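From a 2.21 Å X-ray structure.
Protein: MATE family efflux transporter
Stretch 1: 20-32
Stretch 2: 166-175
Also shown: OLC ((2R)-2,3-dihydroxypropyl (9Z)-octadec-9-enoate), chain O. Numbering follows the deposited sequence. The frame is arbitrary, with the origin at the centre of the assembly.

Stretch 1 (20-32) PMLFGVLSLMSFQ
Stretch 2 166-175: LMMVTSVLNL

Small residues let transmembrane helices approach closely, and this pair from a MATE family efflux transporter is a worked example. Both stretches, 20-32 and 166-175, are helical throughout, with phi/psi near -65/-40, and each is part of a longer helix; the first is kinked at the start of the stretch, where the N atoms of Pro 20 and Met 21 lack a bond to the preceding turn. The axes run almost parallel, at 12°, and approach to 7.9 Å. The register is set by CA-CA distances of 4.9 Å for Gly 24 and Met 167, 5.2 Å for Ser 27 and Met 168, and 5.5 Å for Leu 28 and Ser 171.

No hydrogen bond crosses the interface; packing holds it, burying 553 Å² summed over both sides. Met 167 (m, t, p) points toward stretch 1 as a knob among Met 21, Gly 24, Ser 27 and Leu 28. Its CE lies 3.4 Å from Gly 24 C, and a CB on Gly 24 would fall 2.8 Å from Met 167 SD, a clash, so glycine makes room for the thioether.

Ser 27 and Ser 171 pack closely while each donates its proton within its own helix. Ser 27 (p) donates from OG to Gly 24 O at 2.7 Å, and Ser 171 (m) from OG to Met 167 O at 2.6 Å. Ser 27 OG also lies 3.3 Å from Met 168 CA, and Ser 171 OG 3.3 Å from Leu 28 CA; the small side chains leave room for this. One turn before Ser 27, Phe 23 CB meets Met 168 SD at 3.9 Å.

Further along, Phe 31 (chi1 157°, chi2 76°) contributes the largest buried area, 105 Å²; it points toward stretch 2, where its broad ring covers neighbouring backbone and side chains. Asn 174 (t) lays its CB over the ring face, 3.9 Å from the centroid, its methylene offering C-H groups in a CH-pi contact; its ND2 is hydrogen-bonded elsewhere in the structure. Phe 31 CD1 also touches Leu 175 CB at 4.1 Å, while the lipid atom OLC C17 approaches Phe 31 CE2 to 3.5 Å.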

# COMPACT_ATOMS: atom_id res chain seq x y z
N PRO A 20 15.20 -4.16 2.03
CA PRO A 20 14.53 -4.64 3.25
C PRO A 20 13.01 -4.48 3.19
O PRO A 20 12.29 -5.28 3.78
CB PRO A 20 15.11 -3.75 4.35
CG PRO A 20 16.38 -3.23 3.80
CD PRO A 20 16.14 -3.06 2.33
N MET A 21 12.54 -3.46 2.48
CA MET A 21 11.10 -3.24 2.33
C MET A 21 10.51 -4.30 1.40
O MET A 21 9.35 -4.68 1.55
CB MET A 21 10.81 -1.84 1.81
CG MET A 21 11.17 -0.72 2.78
SD MET A 21 10.55 -1.00 4.45
CE MET A 21 8.78 -1.02 4.18
N LEU A 22 11.32 -4.76 0.45
CA LEU A 22 10.92 -5.85 -0.42
C LEU A 22 10.68 -7.12 0.39
O LEU A 22 9.64 -7.77 0.26
CB LEU A 22 11.98 -6.11 -1.49
CG LEU A 22 11.70 -7.26 -2.45
CD1 LEU A 22 10.44 -6.99 -3.25
CD2 LEU A 22 12.89 -7.50 -3.38
N PHE A 23 11.65 -7.46 1.24
CA PHE A 23 11.56 -8.66 2.07
C PHE A 23 10.43 -8.54 3.09
O PHE A 23 9.77 -9.52 3.40
CB PHE A 23 12.89 -8.93 2.78
CG PHE A 23 13.95 -9.53 1.90
CD1 PHE A 23 13.77 -9.63 0.53
CD2 PHE A 23 15.13 -10.01 2.45
CE1 PHE A 23 14.75 -10.18 -0.28
CE2 PHE A 23 16.11 -10.56 1.64
CZ PHE A 23 15.92 -10.65 0.28
N GLY A 24 10.24 -7.33 3.60
CA GLY A 24 9.16 -7.07 4.54
C GLY A 24 7.80 -7.35 3.93
O GLY A 24 6.98 -8.05 4.53
N VAL A 25 7.57 -6.81 2.75
CA VAL A 25 6.31 -7.02 2.03
C VAL A 25 6.13 -8.49 1.65
O VAL A 25 5.05 -9.05 1.81
CB VAL A 25 6.24 -6.14 0.77
CG1 VAL A 25 5.04 -6.51 -0.09
CG2 VAL A 25 6.18 -4.67 1.15
N LEU A 26 7.20 -9.11 1.16
CA LEU A 26 7.18 -10.52 0.78
C LEU A 26 6.89 -11.44 1.95
O LEU A 26 6.12 -12.39 1.82
CB LEU A 26 8.52 -10.91 0.14
CG LEU A 26 8.74 -10.49 -1.31
CD1 LEU A 26 10.17 -10.78 -1.74
CD2 LEU A 26 7.76 -11.19 -2.23
N SER A 27 7.50 -11.16 3.10
CA SER A 27 7.25 -11.95 4.30
C SER A 27 5.80 -11.78 4.73
O SER A 27 5.15 -12.72 5.17
CB SER A 27 8.20 -11.53 5.43
OG SER A 27 7.93 -10.21 5.85
N LEU A 28 5.30 -10.55 4.58
CA LEU A 28 3.92 -10.22 4.91
C LEU A 28 2.93 -11.01 4.05
O LEU A 28 1.98 -11.59 4.57
CB LEU A 28 3.69 -8.71 4.73
CG LEU A 28 2.28 -8.17 4.91
CD1 LEU A 28 1.72 -8.59 6.26
CD2 LEU A 28 2.27 -6.66 4.78
N MET A 29 3.16 -11.04 2.74
CA MET A 29 2.25 -11.74 1.84
C MET A 29 2.35 -13.26 1.97
O MET A 29 1.43 -13.98 1.61
CB MET A 29 2.52 -11.32 0.39
CG MET A 29 2.33 -9.84 0.13
SD MET A 29 2.75 -9.40 -1.56
CE MET A 29 4.47 -9.90 -1.62
N SER A 30 3.49 -13.73 2.48
CA SER A 30 3.68 -15.16 2.71
C SER A 30 2.78 -15.65 3.84
O SER A 30 2.18 -16.72 3.75
CB SER A 30 5.14 -15.47 3.03
OG SER A 30 5.96 -15.31 1.88
N PHE A 31 2.68 -14.85 4.90
CA PHE A 31 1.78 -15.17 6.01
C PHE A 31 0.32 -15.13 5.57
O PHE A 31 -0.44 -16.06 5.83
CB PHE A 31 1.98 -14.20 7.18
CG PHE A 31 0.78 -14.11 8.08
CD1 PHE A 31 0.50 -15.12 8.98
CD2 PHE A 31 -0.08 -13.03 8.00
CE1 PHE A 31 -0.61 -15.05 9.80
CE2 PHE A 31 -1.20 -12.95 8.82
CZ PHE A 31 -1.46 -13.97 9.72
N GLN A 32 -0.05 -14.03 4.92
CA GLN A 32 -1.43 -13.78 4.52
C GLN A 32 -2.01 -14.88 3.63
O GLN A 32 -3.18 -15.24 3.76
CB GLN A 32 -1.54 -12.43 3.80
CG GLN A 32 -1.24 -11.23 4.68
CD GLN A 32 -1.24 -9.92 3.90
OE1 GLN A 32 -0.89 -9.88 2.72
NE2 GLN A 32 -1.65 -8.84 4.57
N LEU A 166 11.43 -6.33 11.11
CA LEU A 166 10.33 -6.61 12.03
C LEU A 166 9.08 -7.11 11.30
O LEU A 166 8.30 -7.86 11.88
CB LEU A 166 10.00 -5.36 12.85
CG LEU A 166 10.98 -5.05 13.99
CD1 LEU A 166 10.46 -3.90 14.83
CD2 LEU A 166 11.23 -6.28 14.84
N MET A 167 8.90 -6.69 10.06
CA MET A 167 7.80 -7.21 9.25
C MET A 167 7.99 -8.70 9.03
O MET A 167 7.02 -9.46 9.03
CB MET A 167 7.70 -6.47 7.91
CG MET A 167 7.18 -5.05 8.03
SD MET A 167 7.31 -4.13 6.49
CE MET A 167 6.03 -4.90 5.52
N MET A 168 9.23 -9.12 8.85
CA MET A 168 9.53 -10.54 8.71
C MET A 168 9.26 -11.27 10.02
O MET A 168 8.66 -12.35 10.03
CB MET A 168 10.98 -10.76 8.28
CG MET A 168 11.32 -10.15 6.93
SD MET A 168 12.66 -10.99 6.06
CE MET A 168 14.08 -10.51 7.04
N VAL A 169 9.68 -10.67 11.13
CA VAL A 169 9.52 -11.28 12.45
C VAL A 169 8.05 -11.46 12.82
O VAL A 169 7.64 -12.54 13.25
CB VAL A 169 10.22 -10.44 13.54
CG1 VAL A 169 9.91 -10.99 14.92
CG2 VAL A 169 11.72 -10.43 13.30
N THR A 170 7.26 -10.41 12.65
CA THR A 170 5.84 -10.47 12.99
C THR A 170 5.08 -11.41 12.05
O THR A 170 4.11 -12.05 12.46
CB THR A 170 5.18 -9.08 12.97
OG1 THR A 170 5.32 -8.49 11.67
CG2 THR A 170 5.83 -8.17 14.01
N SER A 171 5.52 -11.49 10.80
CA SER A 171 4.92 -12.40 9.82
C SER A 171 5.11 -13.86 10.22
O SER A 171 4.17 -14.65 10.17
CB SER A 171 5.50 -12.17 8.42
OG SER A 171 5.16 -10.89 7.93
N VAL A 172 6.34 -14.20 10.60
CA VAL A 172 6.65 -15.55 11.05
C VAL A 172 5.94 -15.85 12.36
O VAL A 172 5.34 -16.92 12.52
CB VAL A 172 8.17 -15.75 11.23
CG1 VAL A 172 8.46 -16.95 12.12
CG2 VAL A 172 8.85 -15.90 9.88
N LEU A 173 5.98 -14.90 13.28
CA LEU A 173 5.34 -15.06 14.58
C LEU A 173 3.83 -15.26 14.43
O LEU A 173 3.24 -16.11 15.10
CB LEU A 173 5.65 -13.86 15.48
CG LEU A 173 5.29 -13.98 16.96
CD1 LEU A 173 5.82 -15.29 17.53
CD2 LEU A 173 5.84 -12.80 17.74
N ASN A 174 3.21 -14.49 13.54
CA ASN A 174 1.78 -14.62 13.30
C ASN A 174 1.45 -15.95 12.63
O ASN A 174 0.39 -16.52 12.86
CB ASN A 174 1.28 -13.45 12.43
CG ASN A 174 -0.22 -13.23 12.58
OD1 ASN A 174 -0.96 -14.11 13.00
ND2 ASN A 174 -0.67 -12.03 12.21
N LEU A 175 2.36 -16.43 11.79
CA LEU A 175 2.19 -17.71 11.11
C LEU A 175 2.17 -18.85 12.12
O LEU A 175 1.34 -19.76 12.03
CB LEU A 175 3.30 -17.92 10.08
CG LEU A 175 3.19 -19.04 9.04
CD1 LEU A 175 3.72 -20.37 9.57
CD2 LEU A 175 1.76 -19.18 8.53
C18 OLC O . 0.13 -9.89 9.81
C17 OLC O . -0.78 -9.51 8.66
C16 OLC O . -1.86 -8.55 9.12
C15 OLC O . -2.26 -7.66 7.97
C14 OLC O . -2.92 -6.41 8.50